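Local coordinates for RagA protein (Porphyromonas gingivalis, PDB 6SLN) that probably imports nutrients, likely peptides, across the outer membrane as a TonB-dependent receptor built on a transmembrane beta-barrel, at residues A605-Y617 / D629-N641. Residues are numbered along the deposited sequence; the frame is centred on the assembly and turned at random.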
loop_
_atom_site.group_PDB
_atom_site.type_symbol
_atom_site.label_atom_id
_atom_site.label_comp_id
_atom_site.label_asym_id
_atom_site.label_seq_id
_atom_site.Cartn_x
_atom_site.Cartn_y
_atom_site.Cartn_z
ATOM N N ALA A 605 31.013 15.372 17.756
ATOM C CA ALA A 605 31.545 16.675 17.394
ATOM C C ALA A 605 31.254 17.659 18.521
ATOM O O ALA A 605 30.114 17.770 18.978
ATOM C CB ALA A 605 30.932 17.156 16.066
ATOM N N TRP A 606 32.282 18.357 18.971
ATOM C CA TRP A 606 32.144 19.347 20.020
ATOM C C TRP A 606 32.142 20.733 19.402
ATOM O O TRP A 606 32.890 21.006 18.452
ATOM C CB TRP A 606 33.282 19.228 21.035
ATOM C CG TRP A 606 33.155 18.035 21.925
ATOM C CD1 TRP A 606 33.699 16.800 21.725
ATOM C CD2 TRP A 606 32.429 17.966 23.154
ATOM N NE1 TRP A 606 33.349 15.962 22.755
ATOM C CE2 TRP A 606 32.571 16.655 23.647
ATOM C CE3 TRP A 606 31.665 18.886 23.883
ATOM C CZ2 TRP A 606 31.975 16.236 24.834
ATOM C CZ3 TRP A 606 31.075 18.469 25.064
ATOM C CH2 TRP A 606 31.237 17.155 25.529
ATOM N N PHE A 607 31.296 21.605 19.938
ATOM C CA PHE A 607 31.190 22.964 19.434
ATOM C C PHE A 607 31.116 23.922 20.607
ATOM O O PHE A 607 30.712 23.562 21.716
ATOM C CB PHE A 607 29.978 23.153 18.519
ATOM C CG PHE A 607 29.953 22.218 17.355
ATOM C CD1 PHE A 607 30.736 22.461 16.236
ATOM C CD2 PHE A 607 29.151 21.086 17.378
ATOM C CE1 PHE A 607 30.711 21.586 15.153
ATOM C CE2 PHE A 607 29.120 20.212 16.298
ATOM C CZ PHE A 607 29.901 20.456 15.187
ATOM N N TYR A 608 31.519 25.155 20.344
ATOM C CA TYR A 608 31.570 26.150 21.392
ATOM C C TYR A 608 31.311 27.506 20.779
ATOM O O TYR A 608 31.435 27.694 19.566
ATOM C CB TYR A 608 32.922 26.178 22.092
ATOM C CG TYR A 608 34.045 26.509 21.139
ATOM C CD1 TYR A 608 34.448 27.827 20.924
ATOM C CD2 TYR A 608 34.693 25.500 20.440
ATOM C CE1 TYR A 608 35.470 28.126 20.046
ATOM C CE2 TYR A 608 35.724 25.784 19.567
ATOM C CZ TYR A 608 36.107 27.096 19.367
ATOM O OH TYR A 608 37.134 27.359 18.486
ATOM N N SER A 609 30.992 28.457 21.651
ATOM C CA SER A 609 30.837 29.845 21.270
ATOM C C SER A 609 31.273 30.701 22.440
ATOM O O SER A 609 31.152 30.309 23.601
ATOM C CB SER A 609 29.390 30.179 20.904
ATOM O OG SER A 609 28.753 30.825 21.993
ATOM N N VAL A 610 31.768 31.879 22.130
ATOM C CA VAL A 610 32.094 32.861 23.143
ATOM C C VAL A 610 31.572 34.191 22.644
ATOM O O VAL A 610 31.835 34.569 21.497
ATOM C CB VAL A 610 33.608 32.910 23.404
ATOM C CG1 VAL A 610 34.336 32.942 22.081
ATOM C CG2 VAL A 610 33.969 34.113 24.254
ATOM N N GLY A 611 30.799 34.878 23.483
ATOM C CA GLY A 611 30.141 36.095 23.075
ATOM C C GLY A 611 30.345 37.198 24.099
ATOM O O GLY A 611 30.604 36.951 25.276
ATOM N N GLY A 612 30.234 38.430 23.612
ATOM C CA GLY A 612 30.345 39.596 24.461
ATOM C C GLY A 612 29.425 40.705 24.006
ATOM O O GLY A 612 29.305 40.964 22.806
ATOM N N MET A 613 28.741 41.342 24.954
ATOM C CA MET A 613 27.961 42.547 24.698
ATOM C C MET A 613 28.406 43.615 25.687
ATOM O O MET A 613 28.276 43.430 26.902
ATOM C CB MET A 613 26.456 42.283 24.830
ATOM C CG MET A 613 25.569 43.488 24.489
ATOM S SD MET A 613 25.426 44.766 25.781
ATOM C CE MET A 613 23.807 44.381 26.441
ATOM N N PHE A 614 28.906 44.738 25.171
ATOM C CA PHE A 614 29.412 45.838 25.986
ATOM C C PHE A 614 28.512 47.046 25.787
ATOM O O PHE A 614 28.374 47.538 24.662
ATOM C CB PHE A 614 30.852 46.175 25.611
ATOM C CG PHE A 614 31.733 44.970 25.483
ATOM C CD1 PHE A 614 32.427 44.484 26.580
ATOM C CD2 PHE A 614 31.857 44.311 24.268
ATOM C CE1 PHE A 614 33.233 43.379 26.468
ATOM C CE2 PHE A 614 32.662 43.199 24.147
ATOM C CZ PHE A 614 33.353 42.732 25.250
ATOM N N ASP A 615 27.913 47.529 26.868
ATOM C CA ASP A 615 26.901 48.579 26.773
ATOM C C ASP A 615 27.569 49.945 26.868
ATOM O O ASP A 615 27.798 50.466 27.962
ATOM C CB ASP A 615 25.842 48.410 27.850
ATOM C CG ASP A 615 24.566 49.128 27.502
ATOM O OD1 ASP A 615 24.639 50.325 27.139
ATOM O OD2 ASP A 615 23.491 48.489 27.560
ATOM N N ILE A 616 27.843 50.547 25.714
ATOM C CA ILE A 616 28.633 51.770 25.703
ATOM C C ILE A 616 27.816 52.969 26.175
ATOM O O ILE A 616 28.371 53.896 26.779
ATOM C CB ILE A 616 29.222 51.967 24.295
ATOM C CG1 ILE A 616 30.305 50.913 24.046
ATOM C CG2 ILE A 616 29.779 53.364 24.113
ATOM C CD1 ILE A 616 30.642 50.687 22.591
ATOM N N TYR A 617 26.498 52.970 25.955
ATOM C CA TYR A 617 25.711 54.144 26.334
ATOM C C TYR A 617 25.570 54.265 27.846
ATOM O O TYR A 617 25.726 55.361 28.398
ATOM C CB TYR A 617 24.326 54.108 25.690
ATOM C CG TYR A 617 23.436 55.275 26.101
ATOM C CD1 TYR A 617 23.669 56.563 25.617
ATOM C CD2 TYR A 617 22.363 55.088 26.970
ATOM C CE1 TYR A 617 22.855 57.629 25.982
ATOM C CE2 TYR A 617 21.546 56.151 27.341
ATOM C CZ TYR A 617 21.795 57.417 26.843
ATOM O OH TYR A 617 20.981 58.468 27.209
ATOM N N ASP A 629 20.507 54.918 22.917
ATOM C CA ASP A 629 21.099 53.633 23.268
ATOM C C ASP A 629 22.216 53.316 22.285
ATOM O O ASP A 629 22.106 53.611 21.093
ATOM C CB ASP A 629 20.072 52.490 23.278
ATOM C CG ASP A 629 20.518 51.322 24.160
ATOM O OD1 ASP A 629 21.622 51.414 24.750
ATOM O OD2 ASP A 629 19.779 50.316 24.260
ATOM N N LEU A 630 23.295 52.737 22.803
ATOM C CA LEU A 630 24.387 52.231 21.985
ATOM C C LEU A 630 24.874 50.939 22.620
ATOM O O LEU A 630 25.099 50.893 23.834
ATOM C CB LEU A 630 25.530 53.249 21.880
ATOM C CG LEU A 630 26.275 53.258 20.546
ATOM C CD1 LEU A 630 27.073 54.523 20.416
ATOM C CD2 LEU A 630 27.187 52.052 20.420
ATOM N N ARG A 631 25.018 49.895 21.805
ATOM C CA ARG A 631 25.560 48.628 22.270
ATOM C C ARG A 631 26.553 48.090 21.249
ATOM O O ARG A 631 26.397 48.268 20.036
ATOM C CB ARG A 631 24.459 47.595 22.535
ATOM C CG ARG A 631 23.545 47.944 23.696
ATOM C CD ARG A 631 22.538 46.839 23.957
ATOM N NE ARG A 631 21.799 46.463 22.752
ATOM C CZ ARG A 631 20.634 46.989 22.394
ATOM N NH1 ARG A 631 20.071 47.923 23.151
ATOM N NH2 ARG A 631 20.037 46.586 21.279
ATOM N N LEU A 632 27.590 47.442 21.769
ATOM C CA LEU A 632 28.647 46.817 20.990
ATOM C C LEU A 632 28.655 45.336 21.347
ATOM O O LEU A 632 28.550 44.978 22.525
ATOM C CB LEU A 632 29.991 47.506 21.289
ATOM C CG LEU A 632 31.337 47.187 20.632
ATOM C CD1 LEU A 632 31.874 45.861 21.112
ATOM C CD2 LEU A 632 31.222 47.199 19.134
ATOM N N LYS A 633 28.738 44.475 20.340
ATOM C CA LYS A 633 28.614 43.044 20.573
ATOM C C LYS A 633 29.496 42.290 19.595
ATOM O O LYS A 633 29.523 42.611 18.404
ATOM C CB LYS A 633 27.151 42.573 20.431
ATOM C CG LYS A 633 26.339 43.327 19.379
ATOM C CD LYS A 633 24.834 43.240 19.630
ATOM C CE LYS A 633 24.252 41.896 19.188
ATOM N NZ LYS A 633 24.130 41.740 17.704
ATOM N N MET A 634 30.217 41.289 20.095
ATOM C CA MET A 634 30.911 40.380 19.202
ATOM C C MET A 634 30.824 38.949 19.713
ATOM O O MET A 634 30.742 38.701 20.918
ATOM C CB MET A 634 32.367 40.766 19.001
ATOM C CG MET A 634 33.197 40.718 20.247
ATOM S SD MET A 634 34.629 41.765 19.990
ATOM C CE MET A 634 33.887 43.385 20.061
ATOM N N SER A 635 30.855 38.013 18.767
ATOM C CA SER A 635 30.733 36.592 19.022
ATOM C C SER A 635 31.812 35.851 18.247
ATOM O O SER A 635 32.231 36.274 17.164
ATOM C CB SER A 635 29.355 36.069 18.593
ATOM O OG SER A 635 29.398 35.514 17.278
ATOM N N TYR A 636 32.267 34.745 18.812
ATOM C CA TYR A 636 32.997 33.767 18.030
ATOM C C TYR A 636 32.574 32.387 18.485
ATOM O O TYR A 636 32.420 32.139 19.686
ATOM C CB TYR A 636 34.506 33.891 18.161
ATOM C CG TYR A 636 35.172 32.851 17.311
ATOM C CD1 TYR A 636 35.250 33.009 15.934
ATOM C CD2 TYR A 636 35.669 31.678 17.870
ATOM C CE1 TYR A 636 35.829 32.045 15.139
ATOM C CE2 TYR A 636 36.247 30.706 17.080
ATOM C CZ TYR A 636 36.321 30.896 15.711
ATOM O OH TYR A 636 36.895 29.943 14.904
ATOM N N GLY A 637 32.396 31.490 17.530
ATOM C CA GLY A 637 31.925 30.174 17.904
ATOM C C GLY A 637 31.936 29.229 16.730
ATOM O O GLY A 637 32.085 29.635 15.575
ATOM N N THR A 638 31.781 27.949 17.056
ATOM C CA THR A 638 31.730 26.874 16.085
ATOM C C THR A 638 30.355 26.229 16.113
ATOM O O THR A 638 29.691 26.176 17.154
ATOM C CB THR A 638 32.785 25.807 16.363
ATOM O OG1 THR A 638 32.688 25.387 17.731
ATOM C CG2 THR A 638 34.146 26.377 16.112
ATOM N N THR A 639 29.942 25.738 14.946
ATOM C CA THR A 639 28.629 25.144 14.761
ATOM C C THR A 639 28.771 24.009 13.766
ATOM O O THR A 639 29.612 24.056 12.864
ATOM C CB THR A 639 27.608 26.154 14.230
ATOM O OG1 THR A 639 28.057 26.634 12.957
ATOM C CG2 THR A 639 27.415 27.337 15.195
ATOM N N GLY A 640 27.946 22.994 13.927
ATOM C CA GLY A 640 27.955 21.873 13.021
ATOM C C GLY A 640 26.885 21.995 11.955
ATOM O O GLY A 640 25.910 22.736 12.099
ATOM N N ASN A 641 27.105 21.267 10.863
ATOM C CA ASN A 641 26.127 21.103 9.809
ATOM C C ASN A 641 26.161 19.644 9.393
ATOM O O ASN A 641 27.241 19.091 9.161
ATOM C CB ASN A 641 26.412 22.022 8.608
ATOM C CG ASN A 641 25.317 21.924 7.526
ATOM O OD1 ASN A 641 24.289 21.280 7.727
ATOM N ND2 ASN A 641 25.549 22.541 6.389
#
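From Tyr608 and Thr638 at one end to Phe614 and Leu632 at the other, two neighbouring antiparallel strands of the TonB-dependent receptor barrel run side by side, their axes 160° apart. Backbone hydrogen bonds do most of the joining: Val610 with Tyr636, Gly612 with Met634 and Phe614 with Leu632 each exchange two, among them Leu632 N to Phe614 O at 3.0 Å. At the Tyr608 end the exchange is modified. Thr638 N still reaches Tyr608 O, but Tyr608 N gives its hydrogen to the side-chain oxygen Thr638 OG1 at 2.9 Å. With chi1 at 52°, that hydroxyl sits between its own backbone N and carbonyl carbon, turned to the neighbouring strand; it also lies over one face of the Tyr608 ring, 3.4 Å from Tyr608 CD2.

Apolar contacts gather on the face carrying Val610, Phe614, Leu632, Met634 and Tyr636, which is at least partly on the surface, as expected of a barrel's outside. Phe614 CD2 meets Leu632 CD1 at 3.5 Å, and Ile616 CD1 comes onto Leu632 CB at the same distance. Tyr608 OH approaches the edge of the Tyr636 ring. Phe607 instead lays one ring face over the peptide joining Thr639 to Gly640, with CE1 3.3 Å from Gly640 N.

The other face is mixed and buried: Ser609, Lys633 and Ser635, turned in toward the plug side, share it with Met613, whose CE lies against Arg631 CD. Lys633 forms a salt bridge to Glu699 on a nearby strand, and Ser635 OG makes a weak hydrogen bond to Asp188.

Where strand gives way to helix, Asp615 is the N-cap, its OD1 bonded to Asn618 N. Beside it, within its own strand, Arg631 NH1 forms a salt bridge to Asp629 OD2 at 2.7 Å, though Asp629 is poorly ordered, while Tyr617 N reaches back to Leu630 O at 3.3 Å.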